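Local coordinates for protein GH127 beta-L-arabinofuranoside (Geobacillus stearothermophilus, PDB 4QK0) that probably hydrolyses terminal beta-L-arabinofuranosidic linkages of arabinose-containing sugars, as a family 127 glycoside hydrolase, at residues His146-Glu149 and Ala150-Tyr154; Glu203-Asn207 and Glu208-Lys212; Thr448-Gly452 and Arg453-Ile457; Glu501-Ile505 and Val506-Lys510. All blocks are in the same frame, centred on the assembly; numbering follows the deposited sequence.

Contact 1 (His146-Glu149 and Ala150-Tyr154); sequences HLIE and AAVAY
H146 gives its carbonyl O to A150 N at 3.1 Å, the first of four successive rungs between residues four apart. The imidazole leans outward on A80 and K81 of helix 76-92. L147 O then takes A151 N at 2.9 Å, and the methyl of A151 lies close to that same carbonyl; a leucine suits this place because its branched end reaches M167 of helix 162-177. I148 O receives V152 N along a nearly straight N-H...O line (172°). These rungs belong to helix 140-158, a buried helix of the GH127 catalytic domain, whose six-hairpin clan is consistent with an (alpha/alpha)6 barrel. I148 also supplies the pairing of apolar side chains here: its CG2 meets CG2 of V152 at 4.3 Å, and V152 CG2 sits 3.4 Å from I148 O, since that branch stands beside the backbone N with CG1 anti to it (chi1 171°). The I148 side chain also packs on I194, A197 and L201 of helix 194-205. E149 closes the series, its O accepting from A153 N at 3.1 Å, while its extended side chain carries the carboxylate off to a salt bridge with K200. Small A150 and A151 let F163 of helix 162-177 come close.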
loop_
_atom_site.group_PDB
_atom_site.type_symbol
_atom_site.label_atom_id
_atom_site.label_comp_id
_atom_site.label_asym_id
_atom_site.label_seq_id
_atom_site.Cartn_x
_atom_site.Cartn_y
_atom_site.Cartn_z
ATOM N N HIS A 146 -7.332 -5.103 32.456
ATOM C CA HIS A 146 -6.677 -3.832 32.657
ATOM C C HIS A 146 -6.923 -3.280 34.036
ATOM O O HIS A 146 -6.040 -2.688 34.623
ATOM C CB HIS A 146 -7.054 -2.811 31.573
ATOM C CG HIS A 146 -6.114 -2.847 30.419
ATOM N ND1 HIS A 146 -6.483 -3.312 29.173
ATOM C CD2 HIS A 146 -4.774 -2.652 30.362
ATOM C CE1 HIS A 146 -5.420 -3.351 28.391
ATOM N NE2 HIS A 146 -4.385 -2.934 29.076
ATOM N N LEU A 147 -8.129 -3.446 34.517
ATOM C CA LEU A 147 -8.485 -3.016 35.891
ATOM C C LEU A 147 -7.689 -3.795 36.991
ATOM O O LEU A 147 -7.200 -3.221 37.935
ATOM C CB LEU A 147 -9.970 -3.250 36.088
ATOM C CG LEU A 147 -11.078 -2.208 36.046
ATOM C CD1 LEU A 147 -10.645 -0.765 35.951
ATOM C CD2 LEU A 147 -12.201 -2.579 35.097
ATOM N N ILE A 148 -7.576 -5.120 36.809
ATOM C CA ILE A 148 -6.688 -5.955 37.647
ATOM C C ILE A 148 -5.272 -5.409 37.665
ATOM O O ILE A 148 -4.703 -5.168 38.740
ATOM C CB ILE A 148 -6.692 -7.378 37.161
ATOM C CG1 ILE A 148 -8.046 -8.036 37.488
ATOM C CG2 ILE A 148 -5.554 -8.146 37.784
ATOM C CD1 ILE A 148 -8.317 -9.360 36.801
ATOM N N GLU A 149 -4.707 -5.124 36.492
ATOM C CA GLU A 149 -3.333 -4.604 36.483
ATOM C C GLU A 149 -3.273 -3.342 37.268
ATOM O O GLU A 149 -2.273 -3.093 37.937
ATOM C CB GLU A 149 -2.803 -4.331 35.078
ATOM C CG GLU A 149 -2.559 -5.538 34.207
ATOM C CD GLU A 149 -1.751 -5.170 32.937
ATOM O OE1 GLU A 149 -2.343 -5.014 31.839
ATOM O OE2 GLU A 149 -0.509 -5.070 33.047
ATOM N N ALA A 150 -4.296 -2.494 37.149
ATOM C CA ALA A 150 -4.203 -1.191 37.817
ATOM C C ALA A 150 -4.251 -1.401 39.349
ATOM O O ALA A 150 -3.540 -0.746 40.083
ATOM C CB ALA A 150 -5.368 -0.301 37.405
ATOM N N ALA A 151 -5.143 -2.282 39.782
ATOM C CA ALA A 151 -5.315 -2.598 41.199
ATOM C C ALA A 151 -4.055 -3.211 41.820
ATOM O O ALA A 151 -3.623 -2.807 42.901
ATOM C CB ALA A 151 -6.519 -3.507 41.406
ATOM N N VAL A 152 -3.418 -4.117 41.094
ATOM C CA VAL A 152 -2.145 -4.677 41.551
ATOM C C VAL A 152 -1.115 -3.572 41.714
ATOM O O VAL A 152 -0.444 -3.457 42.759
ATOM C CB VAL A 152 -1.602 -5.759 40.585
ATOM C CG1 VAL A 152 -0.172 -6.173 40.954
ATOM C CG2 VAL A 152 -2.501 -6.965 40.612
ATOM N N ALA A 153 -0.985 -2.753 40.681
ATOM C CA ALA A 153 -0.015 -1.687 40.725
ATOM C C ALA A 153 -0.282 -0.695 41.869
ATOM O O ALA A 153 0.655 -0.170 42.467
ATOM C CB ALA A 153 0.039 -0.936 39.394
ATOM N N TYR A 154 -1.543 -0.365 42.060
ATOM C CA TYR A 154 -1.925 0.620 43.029
ATOM C C TYR A 154 -1.644 0.066 44.447
ATOM O O TYR A 154 -1.192 0.788 45.309
ATOM C CB TYR A 154 -3.415 1.011 42.833
ATOM C CG TYR A 154 -3.779 2.268 43.576
ATOM C CD1 TYR A 154 -3.425 3.509 43.077
ATOM C CD2 TYR A 154 -4.432 2.219 44.815
ATOM C CE1 TYR A 154 -3.715 4.674 43.759
ATOM C CE2 TYR A 154 -4.738 3.378 45.506
ATOM C CZ TYR A 154 -4.376 4.605 44.971
ATOM O OH TYR A 154 -4.649 5.791 45.628
#

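Contact 2 (Glu203-Asn207 and Glu208-Lys212); sequences EVTGN and ENYLK
N207 OD1 accepts the backbone N-H of N209 at 2.9 Å, the shortest polar bond between 203-207 and 208-212. The backbone N of N209 is tilted 30° from the plane of the side-chain carbonyl. Asparagine suits the place because its short side chain can bring an oxygen back to the first turn of the helix that follows. With CG anti to the backbone N (chi1 -172°), the carboxamide is turned forward along the chain, OD1 to N209 and ND2 over the Y210 ring. N207 is thus the N-cap of helix 208-220, and this short link joins it to the end of helix 194-205 within the catalytic domain. The backbone turns at G206, whose positive phi is easily adopted by a residue without a side chain. Before it, T205 OG1 accepts from N207 N at 3.1 Å in an ST turn, while also bonding to L201 O in the preceding helical turn.

Y210 packs back against the cap. Its N-H bonds to N207 O at 3.1 Å, and its ring lies under the N207 carboxamide, with ND2 3.7 Å from CZ; the two planes are 36° apart, so this is an inclined cover toward the ring's rim. T205 OG1 meets the ring's edge, 3.6 Å from CD2. One water accepts from N207 ND2 and donates to Y210 OH at 2.9 Å, and the phenol oxygen is further bonded to D172.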
loop_
_atom_site.group_PDB
_atom_site.type_symbol
_atom_site.label_atom_id
_atom_site.label_comp_id
_atom_site.label_asym_id
_atom_site.label_seq_id
_atom_site.Cartn_x
_atom_site.Cartn_y
_atom_site.Cartn_z
ATOM N N GLU A 203 0.720 -13.119 41.533
ATOM C CA GLU A 203 1.994 -12.779 42.144
ATOM C C GLU A 203 1.780 -11.980 43.378
ATOM O O GLU A 203 2.552 -12.055 44.297
ATOM C CB GLU A 203 2.867 -11.954 41.228
ATOM C CG GLU A 203 3.549 -12.744 40.138
ATOM C CD GLU A 203 3.965 -11.916 38.905
ATOM O OE1 GLU A 203 3.743 -10.677 38.800
ATOM O OE2 GLU A 203 4.531 -12.549 38.006
ATOM N N VAL A 204 0.725 -11.188 43.425
ATOM C CA VAL A 204 0.553 -10.327 44.572
ATOM C C VAL A 204 -0.317 -10.973 45.615
ATOM O O VAL A 204 -0.275 -10.554 46.736
ATOM C CB VAL A 204 0.046 -8.910 44.145
ATOM C CG1 VAL A 204 -1.456 -8.845 44.049
ATOM C CG2 VAL A 204 0.556 -7.866 45.089
ATOM N N THR A 205 -1.143 -11.941 45.261
ATOM C CA THR A 205 -2.037 -12.551 46.227
ATOM C C THR A 205 -1.649 -13.964 46.668
ATOM O O THR A 205 -2.147 -14.435 47.663
ATOM C CB THR A 205 -3.472 -12.710 45.674
ATOM O OG1 THR A 205 -3.459 -13.550 44.529
ATOM C CG2 THR A 205 -4.110 -11.387 45.348
ATOM N N GLY A 206 -0.881 -14.686 45.856
ATOM C CA GLY A 206 -0.595 -16.082 46.107
ATOM C C GLY A 206 -1.764 -17.007 45.858
ATOM O O GLY A 206 -1.657 -18.220 46.032
ATOM N N ASN A 207 -2.895 -16.462 45.425
ATOM C CA ASN A 207 -4.061 -17.287 45.106
ATOM C C ASN A 207 -3.910 -18.054 43.792
ATOM O O ASN A 207 -4.082 -17.513 42.692
ATOM C CB ASN A 207 -5.324 -16.433 45.099
ATOM C CG ASN A 207 -6.585 -17.257 44.962
ATOM O OD1 ASN A 207 -6.568 -18.394 44.522
ATOM N ND2 ASN A 207 -7.691 -16.664 45.317
ATOM N N GLU A 208 -3.672 -19.348 43.916
ATOM C CA GLU A 208 -3.467 -20.249 42.776
ATOM C C GLU A 208 -4.627 -20.343 41.807
ATOM O O GLU A 208 -4.437 -20.768 40.662
ATOM C CB GLU A 208 -3.190 -21.686 43.261
ATOM C CG GLU A 208 -1.998 -21.830 44.201
ATOM C CD GLU A 208 -0.708 -22.208 43.500
ATOM O OE1 GLU A 208 -0.783 -22.797 42.400
ATOM O OE2 GLU A 208 0.381 -21.924 44.054
ATOM N N ASN A 209 -5.842 -20.020 42.238
ATOM C CA ASN A 209 -6.952 -20.026 41.272
ATOM C C ASN A 209 -6.675 -19.113 40.066
ATOM O O ASN A 209 -7.089 -19.414 38.963
ATOM C CB ASN A 209 -8.233 -19.551 41.918
ATOM C CG ASN A 209 -8.704 -20.455 43.056
ATOM O OD1 ASN A 209 -8.300 -21.614 43.159
ATOM N ND2 ASN A 209 -9.644 -19.948 43.848
ATOM N N TYR A 210 -5.972 -18.006 40.313
ATOM C CA TYR A 210 -5.748 -16.975 39.312
ATOM C C TYR A 210 -4.742 -17.492 38.285
ATOM O O TYR A 210 -4.916 -17.331 37.050
ATOM C CB TYR A 210 -5.291 -15.653 39.970
ATOM C CG TYR A 210 -6.322 -15.075 40.939
ATOM C CD1 TYR A 210 -7.674 -15.287 40.760
ATOM C CD2 TYR A 210 -5.941 -14.321 42.031
ATOM C CE1 TYR A 210 -8.618 -14.754 41.634
ATOM C CE2 TYR A 210 -6.880 -13.808 42.923
ATOM C CZ TYR A 210 -8.217 -14.042 42.728
ATOM O OH TYR A 210 -9.180 -13.530 43.602
ATOM N N LEU A 211 -3.733 -18.166 38.797
ATOM C CA LEU A 211 -2.725 -18.819 37.955
ATOM C C LEU A 211 -3.332 -19.894 37.092
ATOM O O LEU A 211 -3.132 -19.919 35.872
ATOM C CB LEU A 211 -1.626 -19.386 38.815
ATOM C CG LEU A 211 -0.591 -20.198 38.073
ATOM C CD1 LEU A 211 0.233 -19.283 37.203
ATOM C CD2 LEU A 211 0.302 -20.896 39.084
ATOM N N LYS A 212 -4.205 -20.694 37.677
ATOM C CA LYS A 212 -4.899 -21.715 36.898
ATOM C C LYS A 212 -5.926 -21.180 35.874
ATOM O O LYS A 212 -6.163 -21.768 34.834
ATOM C CB LYS A 212 -5.582 -22.663 37.850
ATOM C CG LYS A 212 -4.581 -23.537 38.591
ATOM C CD LYS A 212 -5.184 -24.909 38.861
ATOM C CE LYS A 212 -5.867 -24.996 40.211
ATOM N NZ LYS A 212 -4.924 -25.604 41.199
HETATM O O HOH W 1 -8.111 -13.551 46.302
#

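Contact 3 (Thr448-Gly452 and Arg453-Ile457); sequences TEIDG and RSVKI
Residues 448-457 form the tip of a beta hairpin, strands 444-450 and 453-461 joined by a type I' turn from I450 to R453, in an antiparallel sheet that strand 15-18 extends beside 444-450. T448 and V455 are a hydrogen-bonded pair, exchanging two N-H...O bonds of 2.9 Å, T448 N to V455 O and V455 N to T448 O. E449 and S454 form the non-hydrogen-bonded pair between them and the turn. D451 and G452 occupy its two corners with positive phi, which glycine adopts without strain and aspartate tolerates better than most residues.

I450 and V455 share a face of the sheet with R453: CD1 of I450 lies 3.9 Å from V455 CG2, and both residues pack on F481, as branched apolar chains should on a buried face. R453 starts with CG anti to its own N (chi1 179°), then bends at chi2 and chi3 to fold its guanidinium back across the turn. Replacing it with a serine would probably uncover the I450 carbonyl and remove the positive charge standing near D451, whose OD2 is 4.4 Å from R453 NH1, beyond a salt bridge. I450 O sits over the centre of the guanidinium, 3.6 Å above its plane.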
loop_
_atom_site.group_PDB
_atom_site.type_symbol
_atom_site.label_atom_id
_atom_site.label_comp_id
_atom_site.label_asym_id
_atom_site.label_seq_id
_atom_site.Cartn_x
_atom_site.Cartn_y
_atom_site.Cartn_z
ATOM N N THR A 448 18.428 -3.361 47.440
ATOM C CA THR A 448 17.867 -4.693 47.252
ATOM C C THR A 448 18.452 -5.630 48.302
ATOM O O THR A 448 19.259 -5.219 49.122
ATOM C CB THR A 448 18.136 -5.157 45.799
ATOM O OG1 THR A 448 17.544 -6.442 45.527
ATOM C CG2 THR A 448 19.606 -5.217 45.499
ATOM N N GLU A 449 18.064 -6.895 48.247
ATOM C CA GLU A 449 18.556 -7.901 49.175
ATOM C C GLU A 449 19.120 -9.070 48.401
ATOM O O GLU A 449 18.462 -9.630 47.508
ATOM C CB GLU A 449 17.425 -8.377 50.074
ATOM C CG GLU A 449 16.886 -7.275 50.972
ATOM C CD GLU A 449 17.157 -7.527 52.443
ATOM O OE1 GLU A 449 17.065 -8.705 52.888
ATOM O OE2 GLU A 449 17.460 -6.545 53.154
ATOM N N ILE A 450 20.377 -9.382 48.677
ATOM C CA ILE A 450 21.054 -10.488 48.008
ATOM C C ILE A 450 21.569 -11.380 49.153
ATOM O O ILE A 450 22.220 -10.886 50.104
ATOM C CB ILE A 450 22.181 -10.013 47.034
ATOM C CG1 ILE A 450 21.767 -8.744 46.265
ATOM C CG2 ILE A 450 22.517 -11.099 46.006
ATOM C CD1 ILE A 450 22.850 -8.116 45.402
ATOM N N ASP A 451 21.221 -12.674 49.088
ATOM C CA ASP A 451 21.634 -13.656 50.105
ATOM C C ASP A 451 21.301 -13.099 51.514
ATOM O O ASP A 451 22.139 -13.087 52.427
ATOM C CB ASP A 451 23.137 -14.008 49.929
ATOM C CG ASP A 451 23.434 -15.496 50.131
ATOM O OD1 ASP A 451 22.665 -16.326 49.610
ATOM O OD2 ASP A 451 24.447 -15.845 50.787
ATOM N N GLY A 452 20.055 -12.622 51.639
ATOM C CA GLY A 452 19.498 -12.078 52.882
ATOM C C GLY A 452 20.140 -10.807 53.388
ATOM O O GLY A 452 19.859 -10.360 54.486
ATOM N N ARG A 453 20.981 -10.200 52.571
ATOM C CA ARG A 453 21.729 -9.033 52.994
ATOM C C ARG A 453 21.391 -7.814 52.140
ATOM O O ARG A 453 21.217 -7.906 50.904
ATOM C CB ARG A 453 23.202 -9.361 52.837
ATOM C CG ARG A 453 24.206 -8.268 53.209
ATOM C CD ARG A 453 25.367 -8.361 52.258
ATOM N NE ARG A 453 25.448 -9.789 51.960
ATOM C CZ ARG A 453 25.773 -10.297 50.794
ATOM N NH1 ARG A 453 25.780 -11.622 50.599
ATOM N NH2 ARG A 453 26.095 -9.461 49.837
ATOM N N SER A 454 21.388 -6.669 52.795
ATOM C CA SER A 454 21.076 -5.433 52.150
ATOM C C SER A 454 22.219 -4.867 51.275
ATOM O O SER A 454 23.352 -4.732 51.738
ATOM C CB SER A 454 20.705 -4.420 53.205
ATOM O OG SER A 454 20.654 -3.142 52.629
ATOM N N VAL A 455 21.906 -4.554 50.004
ATOM C CA VAL A 455 22.920 -4.079 49.046
ATOM C C VAL A 455 22.418 -2.893 48.248
ATOM O O VAL A 455 21.320 -2.926 47.696
ATOM C CB VAL A 455 23.333 -5.166 48.035
ATOM C CG1 VAL A 455 24.450 -4.666 47.135
ATOM C CG2 VAL A 455 23.769 -6.415 48.761
ATOM N N LYS A 456 23.248 -1.869 48.188
ATOM C CA LYS A 456 22.950 -0.672 47.475
ATOM C C LYS A 456 23.822 -0.638 46.203
ATOM O O LYS A 456 25.049 -0.785 46.243
ATOM C CB LYS A 456 23.213 0.527 48.370
ATOM C CG LYS A 456 22.368 1.734 48.050
ATOM C CD LYS A 456 23.089 2.649 47.082
ATOM C CE LYS A 456 22.249 3.866 46.691
ATOM N NZ LYS A 456 22.517 5.072 47.531
ATOM N N ILE A 457 23.167 -0.422 45.070
ATOM C CA ILE A 457 23.863 -0.293 43.783
ATOM C C ILE A 457 23.495 0.998 43.069
ATOM O O ILE A 457 22.335 1.356 43.004
ATOM C CB ILE A 457 23.595 -1.518 42.933
ATOM C CG1 ILE A 457 24.379 -2.655 43.548
ATOM C CG2 ILE A 457 24.069 -1.290 41.496
ATOM C CD1 ILE A 457 23.983 -4.004 43.081
#

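Contact 4 (Glu501-Ile505 and Val506-Lys510); sequences EKVDI and VPLIK
V503 and L508 meet at about a right angle, V503 CG1 touching L508 CD1 at 3.9 Å. Leucine suits this position because CG, anti to the carbonyl carbon (chi1 -56°), starts a reach long enough to bring CD1 back over the chain to V503 and to within 3.7 Å of D504 O. D504 and P507 also lie crosswise: the carboxylate comes up to the proline ring, its OD1 3.4 Å from P507 CD. The same oxygen receives a weak bond from V506 N at 3.3 Å. I505 and I509 are angled less steeply, and their CD1 methyls approach to 4.0 Å; the I505 side chain touches V496 of strand 495-498.

These pairs wrap a single 3-10 turn, 506-508, that carries the chain from strand 501-503, at the edge of the antiparallel sheet, to strand 509-510 of a second sheet in the middle domain. Its backbone bond runs from L508 N to I505 O at 2.8 Å. Proline is well placed at P507, where a ring nitrogen without hydrogen costs no bond. An alanine in place of L508 would probably leave the V503 methyl without its partner and open a gap beside the D504 carbonyl. Since the one side-chain polar bond is weak, the turn probably relies more on the L508 N to I505 O bond and apolar contact than on the D504 side chain.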
loop_
_atom_site.group_PDB
_atom_site.type_symbol
_atom_site.label_atom_id
_atom_site.label_comp_id
_atom_site.label_asym_id
_atom_site.label_seq_id
_atom_site.Cartn_x
_atom_site.Cartn_y
_atom_site.Cartn_z
ATOM N N GLU A 501 41.011 -2.267 38.000
ATOM C CA GLU A 501 41.718 -3.386 37.348
ATOM C C GLU A 501 40.862 -4.066 36.296
ATOM O O GLU A 501 39.693 -4.364 36.513
ATOM C CB GLU A 501 42.165 -4.459 38.346
ATOM C CG GLU A 501 43.005 -3.962 39.515
ATOM C CD GLU A 501 44.411 -3.449 39.151
ATOM O OE1 GLU A 501 44.826 -3.354 37.971
ATOM O OE2 GLU A 501 45.132 -3.092 40.102
ATOM N N LYS A 502 41.482 -4.345 35.159
ATOM C CA LYS A 502 40.807 -4.940 34.044
ATOM C C LYS A 502 40.336 -6.300 34.456
ATOM O O LYS A 502 40.952 -6.974 35.274
ATOM C CB LYS A 502 41.778 -5.044 32.857
ATOM C CG LYS A 502 41.326 -5.883 31.652
ATOM C CD LYS A 502 42.314 -5.754 30.487
ATOM C CE LYS A 502 43.014 -7.081 30.171
ATOM N NZ LYS A 502 43.746 -7.004 28.874
ATOM N N VAL A 503 39.208 -6.694 33.890
ATOM C CA VAL A 503 38.692 -8.034 34.046
ATOM C C VAL A 503 38.395 -8.621 32.677
ATOM O O VAL A 503 37.768 -7.962 31.834
ATOM C CB VAL A 503 37.407 -7.972 34.831
ATOM C CG1 VAL A 503 36.713 -9.326 34.861
ATOM C CG2 VAL A 503 37.722 -7.495 36.234
ATOM N N ASP A 504 38.869 -9.840 32.455
ATOM C CA ASP A 504 38.592 -10.552 31.251
ATOM C C ASP A 504 37.173 -11.071 31.370
ATOM O O ASP A 504 36.906 -12.001 32.103
ATOM C CB ASP A 504 39.590 -11.711 31.047
ATOM C CG ASP A 504 39.388 -12.430 29.695
ATOM O OD1 ASP A 504 38.581 -11.961 28.843
ATOM O OD2 ASP A 504 40.040 -13.474 29.482
ATOM N N ILE A 505 36.261 -10.474 30.615
ATOM C CA ILE A 505 34.846 -10.848 30.696
ATOM C C ILE A 505 34.469 -11.983 29.783
ATOM O O ILE A 505 33.433 -12.599 29.970
ATOM C CB ILE A 505 33.900 -9.674 30.414
ATOM C CG1 ILE A 505 34.211 -8.998 29.069
ATOM C CG2 ILE A 505 33.938 -8.706 31.593
ATOM C CD1 ILE A 505 33.099 -8.068 28.624
ATOM N N VAL A 506 35.293 -12.237 28.783
ATOM C CA VAL A 506 34.974 -13.247 27.781
ATOM C C VAL A 506 34.584 -14.614 28.376
ATOM O O VAL A 506 33.571 -15.152 27.993
ATOM C CB VAL A 506 36.128 -13.396 26.749
ATOM C CG1 VAL A 506 36.065 -14.745 26.019
ATOM C CG2 VAL A 506 36.099 -12.208 25.781
ATOM N N PRO A 507 35.388 -15.161 29.291
ATOM C CA PRO A 507 34.981 -16.387 29.994
ATOM C C PRO A 507 33.814 -16.235 30.972
ATOM O O PRO A 507 33.323 -17.214 31.468
ATOM C CB PRO A 507 36.242 -16.808 30.778
ATOM C CG PRO A 507 37.116 -15.585 30.827
ATOM C CD PRO A 507 36.761 -14.733 29.636
ATOM N N LEU A 508 33.390 -15.022 31.274
ATOM C CA LEU A 508 32.313 -14.816 32.222
ATOM C C LEU A 508 30.966 -14.650 31.524
ATOM O O LEU A 508 29.931 -14.520 32.194
ATOM C CB LEU A 508 32.610 -13.579 33.059
ATOM C CG LEU A 508 33.960 -13.625 33.787
ATOM C CD1 LEU A 508 34.210 -12.361 34.593
ATOM C CD2 LEU A 508 34.087 -14.872 34.677
ATOM N N ILE A 509 30.974 -14.613 30.197
ATOM C CA ILE A 509 29.766 -14.234 29.465
ATOM C C ILE A 509 28.979 -15.463 29.119
ATOM O O ILE A 509 29.485 -16.404 28.564
ATOM C CB ILE A 509 30.072 -13.442 28.168
ATOM C CG1 ILE A 509 30.470 -12.012 28.523
ATOM C CG2 ILE A 509 28.845 -13.381 27.242
ATOM C CD1 ILE A 509 31.151 -11.299 27.368
ATOM N N LYS A 510 27.698 -15.401 29.398
ATOM C CA LYS A 510 26.839 -16.436 28.994
ATOM C C LYS A 510 25.570 -15.781 28.461
ATOM O O LYS A 510 24.875 -15.061 29.190
ATOM C CB LYS A 510 26.601 -17.360 30.196
ATOM C CG LYS A 510 25.796 -18.619 29.907
ATOM C CD LYS A 510 26.296 -19.909 30.605
ATOM C CE LYS A 510 26.672 -19.734 32.087
ATOM N NZ LYS A 510 25.530 -19.387 32.980
#

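In the fold
Contacts 1 and 2 are neighbours in the helical catalytic domain, their centres 14 Å apart, and they touch directly: V152 CG2 of contact 1 packs on V204 CG1 of contact 2 at 4.1 Å, joining helix 140-158 to the end of helix 194-205. Contacts 3 and 4 belong to the middle domain, with centres 23 Å apart and nearest atoms about 16 Å apart; strand 501-503 is an outermost strand of the sheet that holds the hairpin of contact 3. Between the domains, contact 3 lies nearest to contact 2, about 16 Å at the closest atoms, whereas contacts 1 and 4 have centres 41 Å apart. No ligand lies among these residues to mark an active site.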